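Local atomic coordinates of GTP cyclohydrolase 1 type 2 homolog (Escherichia coli, Escherichia coli O157:H7, PDB entry 1NMO), a protein that is of unknown function but carries a dinuclear metal site in a ring-shaped hexamer and may help degrade radiation-damaged nucleotides. Residues Met1-Leu6 against Gly31-Gln36; Glu12-Ala17 against Tyr94-Pro99; Gly131-Pro136 against Gln166-Cys171; Glu141-Ile146 against His209-Gly214. All blocks are in the same frame, centred on the assembly; numbering follows the deposited sequence.

Interaction 1 of 4, residues Met1-Leu6 against Gly31-Gln36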
loop_
_atom_site.group_PDB
_atom_site.type_symbol
_atom_site.label_atom_id
_atom_site.label_comp_id
_atom_site.label_asym_id
_atom_site.label_seq_id
_atom_site.Cartn_x
_atom_site.Cartn_y
_atom_site.Cartn_z
HETATM N N MSE A 1 28.901 -18.746 38.739
HETATM C CA MSE A 1 30.250 -19.008 38.151
HETATM C C MSE A 1 30.944 -17.652 38.069
HETATM O O MSE A 1 30.277 -16.632 37.943
HETATM C CB MSE A 1 30.057 -19.593 36.750
HETATM C CG MSE A 1 31.304 -20.040 36.124
HETATM SE SE MSE A 1 31.062 -20.845 34.349
HETATM C CE MSE A 1 29.622 -22.152 34.778
ATOM N N LYS A 2 32.271 -17.627 38.131
ATOM C CA LYS A 2 33.009 -16.361 38.062
ATOM C C LYS A 2 33.163 -15.877 36.647
ATOM O O LYS A 2 33.572 -16.668 35.809
ATOM C CB LYS A 2 34.430 -16.529 38.636
ATOM C CG LYS A 2 34.505 -16.871 40.144
ATOM C CD LYS A 2 35.965 -16.629 40.665
ATOM C CE LYS A 2 36.206 -17.303 42.030
ATOM N NZ LYS A 2 35.374 -16.661 43.082
ATOM N N ASN A 3 32.957 -14.583 36.385
ATOM C CA ASN A 3 33.103 -14.130 35.023
ATOM C C ASN A 3 34.349 -14.679 34.304
ATOM O O ASN A 3 34.288 -14.989 33.122
ATOM C CB ASN A 3 33.089 -12.604 34.942
ATOM C CG ASN A 3 34.040 -11.957 35.951
ATOM O OD1 ASN A 3 34.664 -12.658 36.715
ATOM N ND2 ASN A 3 34.116 -10.637 35.970
ATOM N N THR A 4 35.471 -14.861 35.003
ATOM C CA THR A 4 36.685 -15.335 34.289
ATOM C C THR A 4 36.679 -16.843 34.004
ATOM O O THR A 4 37.394 -17.325 33.124
ATOM C CB THR A 4 37.881 -15.036 35.090
ATOM O OG1 THR A 4 37.601 -15.492 36.423
ATOM C CG2 THR A 4 38.206 -13.511 35.077
ATOM N N GLU A 5 35.898 -17.576 34.786
ATOM C CA GLU A 5 35.740 -19.007 34.646
ATOM C C GLU A 5 34.860 -19.184 33.464
ATOM O O GLU A 5 35.165 -19.962 32.622
ATOM C CB GLU A 5 35.000 -19.593 35.847
ATOM C CG GLU A 5 35.933 -20.278 36.791
ATOM C CD GLU A 5 35.445 -20.252 38.238
ATOM O OE1 GLU A 5 34.213 -20.220 38.541
ATOM O OE2 GLU A 5 36.328 -20.301 39.093
ATOM N N LEU A 6 33.749 -18.451 33.373
ATOM C CA LEU A 6 32.905 -18.619 32.199
ATOM C C LEU A 6 33.670 -18.183 30.944
ATOM O O LEU A 6 33.438 -18.710 29.888
ATOM C CB LEU A 6 31.604 -17.840 32.353
ATOM C CG LEU A 6 30.638 -17.594 31.161
ATOM C CD1 LEU A 6 30.156 -18.977 30.588
ATOM C CD2 LEU A 6 29.433 -16.745 31.593
ATOM N N GLY A 31 32.528 -6.855 34.220
ATOM C CA GLY A 31 31.456 -6.436 35.117
ATOM C C GLY A 31 31.513 -7.209 36.450
ATOM O O GLY A 31 32.622 -7.514 36.931
ATOM N N LYS A 32 30.346 -7.468 37.087
ATOM C CA LYS A 32 30.305 -8.155 38.391
ATOM C C LYS A 32 30.955 -9.522 38.269
ATOM O O LYS A 32 30.794 -10.256 37.282
ATOM C CB LYS A 32 28.883 -8.299 38.899
ATOM C CG LYS A 32 28.061 -8.976 37.888
ATOM C CD LYS A 32 26.635 -9.311 38.328
ATOM C CE LYS A 32 25.868 -8.136 38.909
ATOM N NZ LYS A 32 24.494 -8.160 38.295
ATOM N N GLU A 33 31.710 -9.885 39.294
ATOM C CA GLU A 33 32.442 -11.157 39.228
ATOM C C GLU A 33 31.530 -12.397 39.127
ATOM O O GLU A 33 31.805 -13.328 38.370
ATOM C CB GLU A 33 33.384 -11.261 40.447
ATOM C CG GLU A 33 33.872 -12.652 40.699
ATOM C CD GLU A 33 35.035 -12.635 41.631
ATOM O OE1 GLU A 33 36.121 -12.137 41.175
ATOM O OE2 GLU A 33 34.872 -13.084 42.797
ATOM N N THR A 34 30.450 -12.391 39.877
ATOM C CA THR A 34 29.525 -13.513 39.889
ATOM C C THR A 34 28.456 -13.439 38.812
ATOM O O THR A 34 27.560 -12.568 38.876
ATOM C CB THR A 34 28.864 -13.577 41.292
ATOM O OG1 THR A 34 29.928 -13.567 42.266
ATOM C CG2 THR A 34 28.034 -14.844 41.470
ATOM N N VAL A 35 28.533 -14.343 37.849
ATOM C CA VAL A 35 27.558 -14.389 36.745
ATOM C C VAL A 35 26.604 -15.580 36.845
ATOM O O VAL A 35 27.042 -16.739 36.882
ATOM C CB VAL A 35 28.278 -14.501 35.378
ATOM C CG1 VAL A 35 27.242 -14.906 34.315
ATOM C CG2 VAL A 35 28.943 -13.155 34.986
ATOM N N GLN A 36 25.315 -15.307 36.894
ATOM C CA GLN A 36 24.290 -16.334 36.967
ATOM C C GLN A 36 23.245 -16.210 35.855
ATOM O O GLN A 36 22.877 -17.211 35.230
ATOM C CB GLN A 36 23.534 -16.296 38.293
ATOM C CG GLN A 36 22.264 -17.203 38.249
ATOM C CD GLN A 36 22.558 -18.741 37.863
ATOM O OE1 GLN A 36 21.629 -19.505 37.379
ATOM N NE2 GLN A 36 23.840 -19.200 38.093
HETATM O O HOH W 1 34.876 -8.459 38.178
#

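Interaction 2 of 4, residues Glu12-Ala17 against Tyr94-Pro99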
loop_
_atom_site.group_PDB
_atom_site.type_symbol
_atom_site.label_atom_id
_atom_site.label_comp_id
_atom_site.label_asym_id
_atom_site.label_seq_id
_atom_site.Cartn_x
_atom_site.Cartn_y
_atom_site.Cartn_z
ATOM N N GLU A 12 37.840 -22.478 26.037
ATOM C CA GLU A 12 38.333 -23.838 25.733
ATOM C C GLU A 12 37.406 -24.646 24.830
ATOM O O GLU A 12 37.891 -25.383 23.975
ATOM C CB GLU A 12 38.662 -24.631 27.019
ATOM C CG GLU A 12 40.096 -24.230 27.537
ATOM C CD GLU A 12 40.263 -24.451 29.054
ATOM O OE1 GLU A 12 39.439 -25.229 29.638
ATOM O OE2 GLU A 12 41.229 -23.870 29.657
ATOM N N LYS A 13 36.095 -24.477 24.982
ATOM C CA LYS A 13 35.141 -25.218 24.138
ATOM C C LYS A 13 35.239 -24.787 22.677
ATOM O O LYS A 13 35.272 -25.603 21.749
ATOM C CB LYS A 13 33.727 -25.023 24.677
ATOM C CG LYS A 13 32.563 -25.703 23.858
ATOM C CD LYS A 13 32.712 -27.230 23.659
ATOM C CE LYS A 13 31.457 -27.873 23.046
ATOM N NZ LYS A 13 31.485 -29.463 22.945
ATOM N N LEU A 14 35.345 -23.499 22.444
ATOM C CA LEU A 14 35.437 -23.046 21.072
ATOM C C LEU A 14 36.837 -23.088 20.552
ATOM O O LEU A 14 37.073 -22.692 19.417
ATOM C CB LEU A 14 34.894 -21.621 20.969
ATOM C CG LEU A 14 33.442 -21.400 21.375
ATOM C CD1 LEU A 14 32.990 -20.025 20.911
ATOM C CD2 LEU A 14 32.544 -22.447 20.764
ATOM N N ASN A 15 37.779 -23.566 21.367
ATOM C CA ASN A 15 39.210 -23.566 20.956
ATOM C C ASN A 15 39.491 -22.188 20.370
ATOM O O ASN A 15 40.066 -22.039 19.299
ATOM C CB ASN A 15 39.464 -24.687 19.941
ATOM C CG ASN A 15 39.206 -26.080 20.572
ATOM O OD1 ASN A 15 39.903 -26.483 21.541
ATOM N ND2 ASN A 15 38.183 -26.803 20.062
ATOM N N SER A 16 39.085 -21.170 21.128
ATOM C CA SER A 16 39.218 -19.792 20.703
ATOM C C SER A 16 40.648 -19.248 20.584
ATOM O O SER A 16 40.999 -18.607 19.606
ATOM C CB SER A 16 38.400 -18.910 21.643
ATOM O OG SER A 16 38.463 -17.545 21.230
ATOM N N ALA A 17 41.468 -19.482 21.591
ATOM C CA ALA A 17 42.819 -18.932 21.559
ATOM C C ALA A 17 43.627 -19.128 20.265
ATOM O O ALA A 17 44.337 -18.195 19.807
ATOM C CB ALA A 17 43.613 -19.478 22.779
ATOM N N TYR A 94 30.720 -10.430 26.769
ATOM C CA TYR A 94 31.685 -11.361 26.168
ATOM C C TYR A 94 31.202 -11.396 24.734
ATOM O O TYR A 94 29.982 -11.195 24.496
ATOM C CB TYR A 94 31.530 -12.807 26.683
ATOM C CG TYR A 94 31.660 -13.052 28.198
ATOM C CD1 TYR A 94 30.681 -12.652 29.059
ATOM C CD2 TYR A 94 32.773 -13.721 28.728
ATOM C CE1 TYR A 94 30.764 -12.913 30.444
ATOM C CE2 TYR A 94 32.889 -13.980 30.114
ATOM C CZ TYR A 94 31.874 -13.585 30.956
ATOM O OH TYR A 94 31.945 -13.922 32.309
ATOM N N GLY A 95 32.136 -11.633 23.799
ATOM C CA GLY A 95 31.859 -11.809 22.372
ATOM C C GLY A 95 32.845 -12.881 21.820
ATOM O O GLY A 95 33.997 -12.957 22.294
ATOM N N TRP A 96 32.407 -13.763 20.903
ATOM C CA TRP A 96 33.271 -14.715 20.217
ATOM C C TRP A 96 32.953 -14.569 18.725
ATOM O O TRP A 96 31.848 -14.889 18.278
ATOM C CB TRP A 96 33.017 -16.152 20.647
ATOM C CG TRP A 96 33.771 -16.492 21.879
ATOM C CD1 TRP A 96 35.055 -16.927 21.949
ATOM C CD2 TRP A 96 33.341 -16.295 23.243
ATOM N NE1 TRP A 96 35.463 -17.009 23.249
ATOM C CE2 TRP A 96 34.434 -16.628 24.070
ATOM C CE3 TRP A 96 32.126 -15.870 23.842
ATOM C CZ2 TRP A 96 34.372 -16.546 25.452
ATOM C CZ3 TRP A 96 32.049 -15.783 25.205
ATOM C CH2 TRP A 96 33.182 -16.121 26.013
ATOM N N HIS A 97 33.913 -14.090 17.939
ATOM C CA HIS A 97 33.718 -13.900 16.506
ATOM C C HIS A 97 34.110 -15.181 15.717
ATOM O O HIS A 97 33.367 -16.162 15.783
ATOM C CB HIS A 97 34.507 -12.661 16.049
ATOM C CG HIS A 97 34.227 -12.225 14.644
ATOM N ND1 HIS A 97 35.235 -12.029 13.713
ATOM C CD2 HIS A 97 33.060 -11.999 13.986
ATOM C CE1 HIS A 97 34.701 -11.715 12.542
ATOM N NE2 HIS A 97 33.385 -11.687 12.676
ATOM N N LEU A 98 35.267 -15.262 15.045
ATOM C CA LEU A 98 35.500 -16.467 14.215
ATOM C C LEU A 98 35.317 -17.812 14.901
ATOM O O LEU A 98 34.728 -18.786 14.313
ATOM C CB LEU A 98 36.861 -16.378 13.488
ATOM C CG LEU A 98 36.878 -15.093 12.599
ATOM C CD1 LEU A 98 38.222 -14.934 11.861
ATOM C CD2 LEU A 98 35.769 -15.127 11.572
ATOM N N PRO A 99 35.758 -17.920 16.159
ATOM C CA PRO A 99 35.554 -19.242 16.772
ATOM C C PRO A 99 34.093 -19.653 16.744
ATOM O O PRO A 99 33.749 -20.863 16.604
ATOM C CB PRO A 99 36.102 -19.064 18.197
ATOM C CG PRO A 99 37.207 -18.006 17.989
ATOM C CD PRO A 99 36.474 -17.017 17.066
HETATM O O HOH W 2 35.793 -22.856 16.947
#

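Interaction 3 of 4, residues Gly131-Pro136 against Gln166-Cys171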
loop_
_atom_site.group_PDB
_atom_site.type_symbol
_atom_site.label_atom_id
_atom_site.label_comp_id
_atom_site.label_asym_id
_atom_site.label_seq_id
_atom_site.Cartn_x
_atom_site.Cartn_y
_atom_site.Cartn_z
ATOM N N GLY A 131 29.367 -29.387 1.139
ATOM C CA GLY A 131 28.684 -30.653 1.349
ATOM C C GLY A 131 27.542 -30.785 0.349
ATOM O O GLY A 131 27.570 -30.119 -0.712
ATOM N N GLU A 132 26.540 -31.586 0.718
ATOM C CA GLU A 132 25.399 -31.819 -0.130
ATOM C C GLU A 132 24.039 -31.815 0.533
ATOM O O GLU A 132 23.812 -32.358 1.646
ATOM C CB GLU A 132 25.522 -33.183 -0.826
ATOM C CG GLU A 132 26.875 -33.473 -1.500
ATOM C CD GLU A 132 26.845 -34.732 -2.386
ATOM O OE1 GLU A 132 26.046 -35.681 -2.115
ATOM O OE2 GLU A 132 27.622 -34.743 -3.355
ATOM N N LEU A 133 23.109 -31.190 -0.156
ATOM C CA LEU A 133 21.741 -31.220 0.349
ATOM C C LEU A 133 21.362 -32.710 0.314
ATOM O O LEU A 133 21.646 -33.423 -0.673
ATOM C CB LEU A 133 20.805 -30.489 -0.610
ATOM C CG LEU A 133 20.916 -28.989 -0.516
ATOM C CD1 LEU A 133 20.356 -28.373 -1.809
ATOM C CD2 LEU A 133 20.169 -28.516 0.733
ATOM N N THR A 134 20.758 -33.182 1.399
ATOM C CA THR A 134 20.292 -34.537 1.493
ATOM C C THR A 134 19.058 -34.650 0.615
ATOM O O THR A 134 18.465 -35.691 0.528
ATOM C CB THR A 134 19.877 -34.893 2.917
ATOM O OG1 THR A 134 19.221 -33.770 3.517
ATOM C CG2 THR A 134 21.109 -35.314 3.730
HETATM N N MSE A 135 18.617 -33.581 0.004
HETATM C CA MSE A 135 17.506 -33.760 -0.911
HETATM C C MSE A 135 17.712 -32.723 -1.972
HETATM O O MSE A 135 17.121 -31.620 -1.901
HETATM C CB MSE A 135 16.176 -33.588 -0.215
HETATM C CG MSE A 135 15.099 -34.407 -0.936
HETATM SE SE MSE A 135 13.228 -33.787 -0.561
HETATM C CE MSE A 135 13.322 -31.965 -1.311
ATOM N N PRO A 136 18.522 -33.065 -3.016
ATOM C CA PRO A 136 18.813 -32.090 -4.099
ATOM C C PRO A 136 17.543 -31.582 -4.653
ATOM O O PRO A 136 16.631 -32.355 -4.681
ATOM C CB PRO A 136 19.577 -32.899 -5.131
ATOM C CG PRO A 136 20.139 -34.126 -4.326
ATOM C CD PRO A 136 18.932 -34.434 -3.410
ATOM N N GLN A 166 22.909 -29.907 -5.878
ATOM C CA GLN A 166 23.233 -31.017 -4.971
ATOM C C GLN A 166 24.388 -30.640 -4.026
ATOM O O GLN A 166 24.245 -30.710 -2.828
ATOM C CB GLN A 166 23.619 -32.307 -5.788
ATOM C CG GLN A 166 24.312 -33.345 -4.884
ATOM C CD GLN A 166 23.997 -34.774 -5.277
ATOM O OE1 GLN A 166 23.950 -35.685 -4.421
ATOM N NE2 GLN A 166 23.782 -34.987 -6.551
ATOM N N ARG A 167 25.524 -30.245 -4.603
ATOM C CA ARG A 167 26.739 -29.903 -3.854
ATOM C C ARG A 167 26.720 -28.420 -3.603
ATOM O O ARG A 167 26.502 -27.626 -4.511
ATOM C CB ARG A 167 27.984 -30.361 -4.677
ATOM C CG ARG A 167 29.339 -29.948 -4.127
ATOM C CD ARG A 167 30.467 -30.602 -5.013
ATOM N NE ARG A 167 30.345 -32.049 -4.823
ATOM C CZ ARG A 167 31.366 -32.864 -4.587
ATOM N NH1 ARG A 167 32.607 -32.368 -4.541
ATOM N NH2 ARG A 167 31.120 -34.163 -4.289
ATOM N N VAL A 168 26.957 -28.041 -2.366
ATOM C CA VAL A 168 26.875 -26.645 -1.932
ATOM C C VAL A 168 28.071 -26.185 -1.072
ATOM O O VAL A 168 28.807 -27.030 -0.521
ATOM C CB VAL A 168 25.617 -26.552 -1.066
ATOM C CG1 VAL A 168 25.491 -25.202 -0.486
ATOM C CG2 VAL A 168 24.419 -26.858 -1.918
ATOM N N ALA A 169 28.363 -24.882 -1.001
ATOM C CA ALA A 169 29.416 -24.525 -0.027
ATOM C C ALA A 169 28.804 -23.261 0.597
ATOM O O ALA A 169 27.867 -22.699 0.028
ATOM C CB ALA A 169 30.781 -24.260 -0.677
ATOM N N TRP A 170 29.294 -22.776 1.729
ATOM C CA TRP A 170 28.627 -21.644 2.303
ATOM C C TRP A 170 29.520 -21.000 3.295
ATOM O O TRP A 170 30.511 -21.618 3.698
ATOM C CB TRP A 170 27.366 -22.133 3.000
ATOM C CG TRP A 170 27.578 -23.094 4.159
ATOM C CD1 TRP A 170 27.685 -22.787 5.477
ATOM C CD2 TRP A 170 27.745 -24.533 4.074
ATOM N NE1 TRP A 170 27.913 -23.931 6.227
ATOM C CE2 TRP A 170 27.950 -25.012 5.394
ATOM C CE3 TRP A 170 27.742 -25.461 2.998
ATOM C CZ2 TRP A 170 28.139 -26.380 5.678
ATOM C CZ3 TRP A 170 27.941 -26.840 3.270
ATOM C CH2 TRP A 170 28.134 -27.273 4.593
ATOM N N CYS A 171 29.201 -19.770 3.685
ATOM C CA CYS A 171 29.955 -19.093 4.750
ATOM C C CYS A 171 28.904 -18.167 5.311
ATOM O O CYS A 171 28.388 -17.402 4.547
ATOM C CB CYS A 171 31.143 -18.253 4.230
ATOM S SG CYS A 171 32.023 -17.449 5.639
#

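Interaction 4 of 4, residues Glu141-Ile146 against His209-Gly214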
loop_
_atom_site.group_PDB
_atom_site.type_symbol
_atom_site.label_atom_id
_atom_site.label_comp_id
_atom_site.label_asym_id
_atom_site.label_seq_id
_atom_site.Cartn_x
_atom_site.Cartn_y
_atom_site.Cartn_z
ATOM N N GLU A 141 13.522 -23.710 -5.905
ATOM C CA GLU A 141 13.072 -24.503 -4.754
ATOM C C GLU A 141 14.036 -24.301 -3.577
ATOM O O GLU A 141 13.607 -24.204 -2.410
ATOM C CB GLU A 141 13.057 -25.986 -5.140
ATOM C CG GLU A 141 11.795 -26.669 -4.637
ATOM C CD GLU A 141 11.784 -28.194 -4.912
ATOM O OE1 GLU A 141 11.854 -28.584 -6.134
ATOM O OE2 GLU A 141 11.686 -28.970 -3.898
ATOM N N LEU A 142 15.327 -24.243 -3.853
ATOM C CA LEU A 142 16.254 -24.047 -2.752
ATOM C C LEU A 142 15.975 -22.658 -2.148
ATOM O O LEU A 142 16.052 -22.469 -0.953
ATOM C CB LEU A 142 17.715 -24.146 -3.238
ATOM C CG LEU A 142 18.719 -24.028 -2.087
ATOM C CD1 LEU A 142 18.286 -24.977 -0.981
ATOM C CD2 LEU A 142 20.153 -24.364 -2.557
ATOM N N ALA A 143 15.634 -21.687 -2.978
ATOM C CA ALA A 143 15.358 -20.319 -2.511
ATOM C C ALA A 143 14.196 -20.313 -1.590
ATOM O O ALA A 143 14.235 -19.725 -0.501
ATOM C CB ALA A 143 15.054 -19.425 -3.665
ATOM N N SER A 144 13.137 -20.974 -2.020
ATOM C CA SER A 144 11.954 -21.043 -1.156
ATOM C C SER A 144 12.206 -21.750 0.133
ATOM O O SER A 144 11.622 -21.407 1.149
ATOM C CB SER A 144 10.817 -21.779 -1.845
ATOM O OG SER A 144 10.222 -20.831 -2.670
ATOM N N TRP A 145 13.050 -22.762 0.087
ATOM C CA TRP A 145 13.395 -23.545 1.272
ATOM C C TRP A 145 14.178 -22.691 2.311
ATOM O O TRP A 145 13.910 -22.674 3.553
ATOM C CB TRP A 145 14.272 -24.685 0.784
ATOM C CG TRP A 145 14.916 -25.458 1.856
ATOM C CD1 TRP A 145 16.245 -25.623 2.072
ATOM C CD2 TRP A 145 14.239 -26.294 2.779
ATOM N NE1 TRP A 145 16.458 -26.555 3.095
ATOM C CE2 TRP A 145 15.232 -26.972 3.539
ATOM C CE3 TRP A 145 12.879 -26.550 3.032
ATOM C CZ2 TRP A 145 14.904 -27.871 4.539
ATOM C CZ3 TRP A 145 12.553 -27.461 4.032
ATOM C CH2 TRP A 145 13.577 -28.114 4.774
ATOM N N ILE A 146 15.195 -22.017 1.805
ATOM C CA ILE A 146 16.031 -21.156 2.639
ATOM C C ILE A 146 15.107 -20.124 3.331
ATOM O O ILE A 146 15.212 -19.875 4.564
ATOM C CB ILE A 146 17.119 -20.498 1.734
ATOM C CG1 ILE A 146 18.066 -21.611 1.249
ATOM C CG2 ILE A 146 17.911 -19.420 2.464
ATOM C CD1 ILE A 146 19.358 -21.165 0.496
ATOM N N HIS A 209 24.455 -21.292 -8.513
ATOM C CA HIS A 209 23.347 -20.642 -7.892
ATOM C C HIS A 209 23.938 -19.892 -6.720
ATOM O O HIS A 209 24.697 -20.493 -5.946
ATOM C CB HIS A 209 22.360 -21.685 -7.346
ATOM C CG HIS A 209 21.541 -22.354 -8.403
ATOM N ND1 HIS A 209 20.500 -21.716 -9.048
ATOM C CD2 HIS A 209 21.653 -23.585 -8.975
ATOM C CE1 HIS A 209 20.006 -22.517 -9.988
ATOM N NE2 HIS A 209 20.688 -23.655 -9.963
ATOM N N PHE A 210 23.576 -18.613 -6.546
ATOM C CA PHE A 210 24.100 -17.858 -5.410
ATOM C C PHE A 210 22.916 -17.342 -4.589
ATOM O O PHE A 210 21.941 -16.913 -5.182
ATOM C CB PHE A 210 24.983 -16.663 -5.859
ATOM C CG PHE A 210 25.216 -15.712 -4.775
ATOM C CD1 PHE A 210 26.044 -16.049 -3.711
ATOM C CD2 PHE A 210 24.525 -14.510 -4.731
ATOM C CE1 PHE A 210 26.204 -15.208 -2.597
ATOM C CE2 PHE A 210 24.672 -13.659 -3.617
ATOM C CZ PHE A 210 25.517 -14.024 -2.552
ATOM N N TYR A 211 23.012 -17.393 -3.265
ATOM C CA TYR A 211 21.963 -16.952 -2.333
ATOM C C TYR A 211 22.628 -16.024 -1.315
ATOM O O TYR A 211 23.679 -16.397 -0.757
ATOM C CB TYR A 211 21.386 -18.127 -1.504
ATOM C CG TYR A 211 20.804 -19.180 -2.373
ATOM C CD1 TYR A 211 21.605 -20.065 -3.035
ATOM C CD2 TYR A 211 19.441 -19.158 -2.661
ATOM C CE1 TYR A 211 21.053 -20.911 -4.018
ATOM C CE2 TYR A 211 18.875 -19.983 -3.592
ATOM C CZ TYR A 211 19.680 -20.864 -4.290
ATOM O OH TYR A 211 19.066 -21.672 -5.277
ATOM N N ALA A 212 22.031 -14.836 -1.068
ATOM C CA ALA A 212 22.589 -13.912 -0.061
ATOM C C ALA A 212 21.443 -14.072 0.899
ATOM O O ALA A 212 20.394 -13.477 0.685
ATOM C CB ALA A 212 22.654 -12.514 -0.605
ATOM N N ALA A 213 21.604 -14.897 1.943
ATOM C CA ALA A 213 20.464 -15.215 2.796
ATOM C C ALA A 213 20.266 -14.330 3.968
ATOM O O ALA A 213 19.385 -14.614 4.793
ATOM C CB ALA A 213 20.536 -16.640 3.246
ATOM N N GLY A 214 21.071 -13.258 4.043
ATOM C CA GLY A 214 20.965 -12.323 5.153
ATOM C C GLY A 214 22.087 -12.454 6.155
ATOM O O GLY A 214 22.403 -13.552 6.574
#

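Interaction 1 of 4, residues Met1-Leu6 against Gly31-Gln36
G31 reaches N3 through a water, which donates to G31 O at 2.7 Å and accepts a longer bond from N3 ND2. At K32 the carbonyl also faces the N3 amide, but N92 joins the two: its OD1 takes N3 ND2 while its own ND2 serves K32 O.

E33 is where the loop meets the start of the helix. The N-H of N3 meets E33 O within the carbonyl plane, N to O 2.6 Å with an angle of 157° at the hydrogen. Beside it K2 CA lies 3.3 Å from the same oxygen, E33 O, a CA-H...O contact. N3 holds CG between its backbone N and carbonyl carbon (chi1 49°), and this turns CG back to lie 3.6 Å from E33 O. The extended E33 side chain runs alongside K2, both pointing the same way, and their ends form a long salt bridge, OE2 to NZ 3.6 Å, on exposed residues.

T34 and K2 make a single backbone bridge, a strand-like pairing that leads straight into helix 3-13. K2 is the N-cap of that helix, and its O accepts from both E5 N and L6 N.

V35 continues the pairing. Its N-H donates to M1 O, N to O 2.9 Å, nearly in line with the M1 carbonyl; the return bond from M1 N to V35 O is weak. V35 also makes an apolar contact, its CG1 meeting L6 CD2 at 3.9 Å with the two side chains crossing at about a right angle. Y94 on strand 92-95 packs against both of them.

Interaction 2 of 4, residues Glu12-Ala17 against Tyr94-Pro99
L14 and W96 cross obliquely, with one methyl of the leucine doing the touching: L14 CD1 lies 3.7 Å from W96 CG, where the indole joins its own CB. S16 comes to the same ring differently. Its OG lies in the plane of the indole, at the edge, 3.5 Å from W96 CD1. That oxygen sits anti to the S16 backbone N (chi1 -178°), a rotation that also sets OG 3.5 Å from P99 CG. Oxygen against ring carbon and proline methylene is close packing, not hydrogen bonding.

P99 lies across from both residues. Its CB meets L14 CB at 4.0 Å, while its CG faces S16, so the proline ring spans the turn between them. A water makes the polar link, donating to L14 O at 2.8 Å and to P99 O at 2.9 Å.

The backbone is consistent with L14 and S16 both pointing toward the other segment. Helix 3-13 ends here in a Schellman motif: N15 takes a positive phi of 46° and its side chain starts off away from the contact, leaving its two neighbours to face W96 and P99. The indole is fixed from the helix as well, since W96 NE1 donates to N11 OD1.

All four touching residues are buried. They join the C-terminal end of helix 3-13 to the segment that leaves strand 92-95 and enters helix 98-102. This segment backs the dinuclear iron site: W96 O accepts a hydrogen bond from ND1 of the iron ligand H63, a second-shell contact, and helix 98-102 carries the ligand D101.

Interaction 3 of 4, residues Gly131-Pro136 against Gln166-Cys171
G131 and V168 face each other as an antiparallel hydrogen-bonded pair: G131 N donates to V168 O at 2.9 Å, and V168 N returns to G131 O at 2.7 Å. Two residues on, L133 N donates to Q166 O at 2.9 Å, which leaves E132 and R167 as the non-hydrogen-bonded pair between. Their side chains share one face of the sheet. E132 OE2 lies at the edge of the R167 guanidinium, near its plane, 3.7 Å from NH2; the carboxylate is turned 66° against it, and the salt bridge is a long one. On the V168 side, L133 CG rests 4.3 Å from V168 CG2.

W170 turns an edge to the glycine, its CZ3 3.6 Å from G131 N, and the indole is anchored through NE1 to N109 O. Beyond the corner at T134 and M135, P136 lies alongside Q166.

Farther out, D188 OD2 accepts from the backbone N of both Q166 and R167, E132 pairs through its backbone with T119, and V168 packs on I191. Strands 128-137 and 165-170 are thus joined chiefly by main-chain bonds, and the long, partly exposed charge pair probably adds only modestly to them.

Interaction 4 of 4, residues Glu141-Ile146 against His209-Gly214
Helix 139-150 packs on strand 209-212 through Y211, whose ring meets L142, A143 and I146 of the helix. I146 comes over one face of that ring: its CD1 is 4.1 Å from the ring centroid and 28° off the normal, a CH-pi contact. The I146 side chain is stretched to get there, with CD1 anti to CA (chi2 -171°). A143 sits instead at the rim, its CB in the ring plane and 3.9 Å from Y211 CE2. The nearby A143 CA is closer still, 3.7 Å from the same CE2, so the helix backbone itself comes up against the tyrosine.

L142 takes the hydroxyl end. Its CB lies 3.5 Å from Y211 OH, and its CD2 approaches Y211 CE1 obliquely at 3.9 Å. Y211 is a buried residue, and its hydroxyl is satisfied by a hydrogen bond with G139 O at the start of the same helix, so both ring and polar end meet helix 139-150.

This is helix-on-sheet packing of the alpha/beta kind. The short segments 141-146 and 209-212 run nearly parallel, 19° apart, with their axes 10.0 Å from each other at closest approach. In the six-stranded sheet, strand 209-212 has 189-192 on one side and 155-157 on the other. W156 of the latter stacks on Y211, while I191 touches I146.

Past the end of the strand, I146 CG2 meets A213 CB at 3.9 Å. From A213 the chain passes through G214 to H215, a ligand of one of the irons.

Interactions 1 and 2 both use helix 3-13, one at its start against loop 31-36, the other at its C-terminal end against the segment leaving strand 92-95, and they touch where Y94 OH probably bonds to N3 O. Interactions 3 and 4 meet on the six-stranded sheet, where L133 CD1 packs on L142 CD1; strand 128-137 runs on into helix 139-150. Chemistry follows place: interactions 1 and 3, partly buried, are built on backbone bonds with a long salt bridge at the outside, whereas 2 and 4 are buried side-chain packing around an aromatic ring. Interactions 1 and 4 lie on opposite sides of the chain's centre, about 40 Å apart between centres.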